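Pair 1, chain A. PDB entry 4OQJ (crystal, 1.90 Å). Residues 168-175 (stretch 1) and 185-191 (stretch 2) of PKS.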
# COMPACT_ATOMS: atom_id res chain seq x y z
N ASP A 168 -1.28 14.73 7.63
CA ASP A 168 -1.89 13.96 6.56
C ASP A 168 -1.47 12.48 6.67
O ASP A 168 -0.39 12.16 7.19
CB ASP A 168 -1.54 14.55 5.20
CG ASP A 168 -2.62 14.30 4.16
OD1 ASP A 168 -3.73 13.87 4.55
OD2 ASP A 168 -2.37 14.55 2.96
N LYS A 169 -2.34 11.58 6.23
CA LYS A 169 -2.12 10.13 6.38
C LYS A 169 -0.80 9.68 5.79
O LYS A 169 -0.16 8.75 6.30
CB LYS A 169 -3.26 9.35 5.71
CG LYS A 169 -4.63 9.64 6.29
CD LYS A 169 -5.35 8.36 6.71
CE LYS A 169 -6.70 8.69 7.30
NZ LYS A 169 -7.51 7.47 7.55
N ASP A 170 -0.40 10.34 4.71
CA ASP A 170 0.80 10.03 3.94
C ASP A 170 2.06 9.98 4.78
O ASP A 170 3.05 9.39 4.35
CB ASP A 170 1.07 11.07 2.85
CG ASP A 170 -0.08 11.25 1.92
OD1 ASP A 170 -1.20 11.53 2.42
OD2 ASP A 170 0.12 11.14 0.69
N PHE A 171 2.05 10.64 5.93
CA PHE A 171 3.32 10.88 6.62
C PHE A 171 3.55 9.96 7.80
O PHE A 171 4.60 10.02 8.41
CB PHE A 171 3.40 12.35 7.02
CG PHE A 171 3.33 13.27 5.83
CD1 PHE A 171 4.41 13.40 4.98
CD2 PHE A 171 2.16 13.94 5.52
CE1 PHE A 171 4.34 14.21 3.85
CE2 PHE A 171 2.09 14.75 4.40
CZ PHE A 171 3.18 14.88 3.56
N VAL A 172 2.60 9.06 8.12
CA VAL A 172 2.80 8.20 9.29
C VAL A 172 3.96 7.24 9.07
O VAL A 172 4.80 7.07 9.95
CB VAL A 172 1.54 7.39 9.69
CG1 VAL A 172 1.03 6.45 8.60
CG2 VAL A 172 1.79 6.60 10.98
N ALA A 173 4.03 6.63 7.89
CA ALA A 173 5.06 5.64 7.62
C ALA A 173 6.39 6.33 7.39
O ALA A 173 7.41 5.86 7.88
CB ALA A 173 4.69 4.76 6.41
N THR A 174 6.40 7.44 6.65
CA THR A 174 7.66 8.11 6.35
C THR A 174 8.26 8.86 7.56
O THR A 174 9.47 8.93 7.69
CB THR A 174 7.49 9.10 5.19
OG1 THR A 174 6.50 10.08 5.54
CG2 THR A 174 7.09 8.35 3.93
N ARG A 175 7.42 9.43 8.42
CA ARG A 175 7.93 10.01 9.67
C ARG A 175 8.66 8.95 10.47
O ARG A 175 9.75 9.20 10.99
CB ARG A 175 6.80 10.58 10.53
CG ARG A 175 7.30 11.19 11.86
CD ARG A 175 6.16 11.74 12.69
NE ARG A 175 5.10 12.20 11.84
CZ ARG A 175 5.13 13.34 11.16
NH1 ARG A 175 4.13 13.64 10.35
NH2 ARG A 175 6.16 14.16 11.27
N PRO A 185 10.97 0.19 1.61
CA PRO A 185 9.74 0.90 1.23
C PRO A 185 8.98 1.34 2.46
O PRO A 185 8.76 0.53 3.36
CB PRO A 185 8.93 -0.13 0.46
CG PRO A 185 9.85 -1.21 0.16
CD PRO A 185 10.92 -1.21 1.20
N SER A 186 8.58 2.61 2.49
CA SER A 186 7.82 3.15 3.60
C SER A 186 6.55 3.75 3.04
O SER A 186 6.57 4.76 2.33
CB SER A 186 8.67 4.17 4.36
OG SER A 186 9.87 3.54 4.82
N VAL A 187 5.44 3.09 3.34
CA VAL A 187 4.20 3.33 2.62
C VAL A 187 3.03 3.43 3.59
O VAL A 187 2.85 2.56 4.45
CB VAL A 187 3.93 2.21 1.59
CG1 VAL A 187 2.67 2.50 0.77
CG2 VAL A 187 5.13 2.04 0.67
N SER A 188 2.24 4.48 3.47
CA SER A 188 0.99 4.55 4.23
C SER A 188 -0.09 3.83 3.44
O SER A 188 -0.32 4.11 2.26
CB SER A 188 0.59 5.98 4.54
OG SER A 188 1.60 6.60 5.32
N THR A 189 -0.71 2.86 4.10
CA THR A 189 -1.69 1.98 3.49
C THR A 189 -2.96 2.05 4.32
O THR A 189 -2.93 1.93 5.55
CB THR A 189 -1.16 0.53 3.42
OG1 THR A 189 -1.25 -0.07 4.70
CG2 THR A 189 0.30 0.50 3.00
N ASN A 190 -4.09 2.26 3.65
CA ASN A 190 -5.35 2.49 4.32
C ASN A 190 -6.51 1.78 3.60
O ASN A 190 -6.72 2.00 2.42
CB ASN A 190 -5.63 3.99 4.38
CG ASN A 190 -4.83 4.68 5.46
OD1 ASN A 190 -3.78 5.27 5.19
ND2 ASN A 190 -5.32 4.59 6.69
N THR A 191 -7.24 0.94 4.34
CA THR A 191 -8.43 0.27 3.83
C THR A 191 -9.49 0.20 4.93
O THR A 191 -10.20 -0.79 5.07
CB THR A 191 -8.11 -1.17 3.34
OG1 THR A 191 -7.59 -1.95 4.42
CG2 THR A 191 -7.06 -1.13 2.22
O HOH W 1 -2.10 6.42 7.17

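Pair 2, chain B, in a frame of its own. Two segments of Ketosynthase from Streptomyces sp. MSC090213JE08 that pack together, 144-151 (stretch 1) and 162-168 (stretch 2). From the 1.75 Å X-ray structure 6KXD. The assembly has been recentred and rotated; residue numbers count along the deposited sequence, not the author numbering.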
# COMPACT_ATOMS: atom_id res chain seq x y z
N ASN B 144 -1.75 5.95 10.79
CA ASN B 144 -1.39 5.99 9.35
C ASN B 144 -0.72 4.68 8.98
O ASN B 144 0.15 4.15 9.70
CB ASN B 144 -0.56 7.23 9.02
CG ASN B 144 -1.32 8.51 9.31
OD1 ASN B 144 -2.52 8.59 9.10
ND2 ASN B 144 -0.62 9.50 9.83
N ALA B 145 -1.11 4.14 7.82
CA ALA B 145 -0.81 2.81 7.42
C ALA B 145 0.71 2.58 7.24
O ALA B 145 1.16 1.47 7.40
CB ALA B 145 -1.55 2.48 6.13
N GLY B 146 1.45 3.64 6.94
CA GLY B 146 2.88 3.57 6.70
C GLY B 146 3.58 2.99 7.91
O GLY B 146 4.60 2.33 7.81
N ARG B 147 2.98 3.27 9.06
CA ARG B 147 3.57 2.83 10.30
C ARG B 147 3.67 1.30 10.42
O ARG B 147 4.57 0.81 11.08
CB ARG B 147 2.82 3.54 11.43
CG ARG B 147 3.25 3.08 12.81
CD ARG B 147 2.50 3.84 13.89
NE ARG B 147 2.96 5.20 13.90
CZ ARG B 147 3.61 5.78 14.87
NH1 ARG B 147 3.78 5.16 16.03
NH2 ARG B 147 4.03 7.02 14.69
N LEU B 148 2.78 0.52 9.78
CA LEU B 148 2.81 -0.89 9.88
C LEU B 148 4.15 -1.47 9.44
O LEU B 148 4.56 -2.51 9.94
CB LEU B 148 1.73 -1.52 9.01
CG LEU B 148 0.29 -1.14 9.36
CD1 LEU B 148 -0.67 -1.91 8.47
CD2 LEU B 148 -0.00 -1.40 10.82
N SER B 149 4.79 -0.81 8.46
CA SER B 149 6.06 -1.24 7.93
C SER B 149 7.21 -0.73 8.77
O SER B 149 8.10 -1.50 9.06
CB SER B 149 6.18 -0.80 6.45
OG SER B 149 5.50 -1.75 5.68
N THR B 150 7.14 0.53 9.14
CA THR B 150 8.25 1.19 9.84
C THR B 150 8.42 0.60 11.25
O THR B 150 9.55 0.48 11.73
CB THR B 150 8.09 2.71 9.92
OG1 THR B 150 6.91 3.09 10.64
CG2 THR B 150 8.14 3.34 8.54
N VAL B 151 7.33 0.20 11.92
CA VAL B 151 7.51 -0.34 13.29
C VAL B 151 8.28 -1.65 13.27
O VAL B 151 8.89 -1.97 14.28
CB VAL B 151 6.20 -0.53 14.06
CG1 VAL B 151 5.60 0.79 14.48
CG2 VAL B 151 5.23 -1.40 13.28
N GLU B 162 13.75 -0.06 3.20
CA GLU B 162 12.60 0.53 2.55
C GLU B 162 11.34 -0.09 3.15
O GLU B 162 11.02 -1.23 2.89
CB GLU B 162 12.70 0.25 1.06
CG GLU B 162 11.65 0.94 0.22
CD GLU B 162 11.73 0.47 -1.22
OE1 GLU B 162 12.71 -0.24 -1.55
OE2 GLU B 162 10.83 0.77 -2.00
N ALA B 163 10.66 0.69 3.95
CA ALA B 163 9.43 0.27 4.67
C ALA B 163 8.21 0.82 3.94
O ALA B 163 7.92 1.97 4.05
CB ALA B 163 9.45 0.76 6.09
N THR B 164 7.57 -0.05 3.17
CA THR B 164 6.50 0.32 2.32
C THR B 164 5.27 -0.46 2.76
O THR B 164 5.22 -1.70 2.69
CB THR B 164 6.81 -0.03 0.86
OG1 THR B 164 8.01 0.64 0.50
CG2 THR B 164 5.71 0.44 -0.06
N THR B 165 4.24 0.26 3.15
CA THR B 165 2.98 -0.42 3.36
C THR B 165 2.16 -0.35 2.07
O THR B 165 1.94 0.72 1.56
CB THR B 165 2.16 0.26 4.45
OG1 THR B 165 2.99 0.16 5.60
CG2 THR B 165 0.84 -0.43 4.73
N VAL B 166 1.77 -1.52 1.58
CA VAL B 166 0.98 -1.62 0.39
C VAL B 166 -0.50 -1.69 0.81
O VAL B 166 -0.95 -2.58 1.53
CB VAL B 166 1.44 -2.79 -0.47
CG1 VAL B 166 0.55 -2.91 -1.69
CG2 VAL B 166 2.91 -2.61 -0.88
N THR B 167 -1.28 -0.75 0.31
CA THR B 167 -2.68 -0.62 0.74
C THR B 167 -3.59 -1.04 -0.43
O THR B 167 -4.35 -0.25 -0.88
CB THR B 167 -2.98 0.79 1.22
OG1 THR B 167 -2.78 1.73 0.16
CG2 THR B 167 -2.12 1.17 2.41
N THR B 168 -3.40 -2.26 -0.90
CA THR B 168 -4.22 -2.82 -1.96
C THR B 168 -5.16 -3.88 -1.36
O THR B 168 -5.45 -4.96 -1.96
CB THR B 168 -3.34 -3.34 -3.10
OG1 THR B 168 -2.47 -4.35 -2.58
CG2 THR B 168 -2.51 -2.26 -3.76
O HOH W 2 5.99 3.21 5.55

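A strand hydroxyl can tie itself to a helix by donating to a backbone carbonyl near the helix's beginning, even one that already accepts a backbone N-H. Pair 1 and pair 2 show how far the surrounding side chains may vary while that solution is kept. In each, a loop leads into a helix that runs nearly antiparallel to a strand, at 153° in pair 1 and 147° in pair 2, with axes approaching to 6.1 and 6.4 Å. The backbones superpose with an RMSD of 0.7 Å over 14 residues, and the buried areas, 314 and 303 Å², are almost equal.

The shared anchor is S188(A), matched by T165(B). Both point toward the helix with chi1 in the m well, and each donates a hydrogen bond to the carbonyl of the matched residue: S188(A) OG to K169(A) O, and T165(B) OG1 to A145(B) O, both 2.9 Å. The methyl group of threonine adds a nonpolar contact that serine cannot make, with T165(B) CG2 lying 4.0 Å from A145(B) CB.

One turn further on, a small residue lies close to the strand in both pairs. A173(A) and S149(B) coincide to 0.2 Å at CA, and both point toward the strand. In pair 1 the methyl simply rests on the strand backbone, A173(A) CB lying 3.5 Å from V187(A) O. In pair 2 the serine brings a hydroxyl to the same place, with S149(B) OG 3.0 Å from T164(B) O and 3.2 Å from T165(B) OG1; which of the two receives its proton is left open. Across from this position the hydroxyl and methyl trade sides: S186(A) matches A163(B), whose CB packs 3.6 Å from S149(B) CB and 3.8 Å from T150(B) CG2. The matched threonine T174(A), also in the p rotamer, instead places CG2 4.0 Å from S186(A) O.

The far end of the strand diverges most in character. In pair 1 the long K169(A) extends beside N190(A), and a water bridges the two residues, donating to K169(A) O at 3.2 Å and to N190(A) OD1 at 2.8 Å. Pair 2 fills the matched positions with smaller groups, A145(B) CB touching T167(B) CG2 at 4.0 Å. Its water lies elsewhere, donating to G146(B) O at 2.8 Å and to A163(B) O at 2.7 Å, and so joins the backbones of the two stretches. The strand hydroxyl thus plays the same role in both pairs, while polar, nonpolar and water-mediated contacts are redistributed around it.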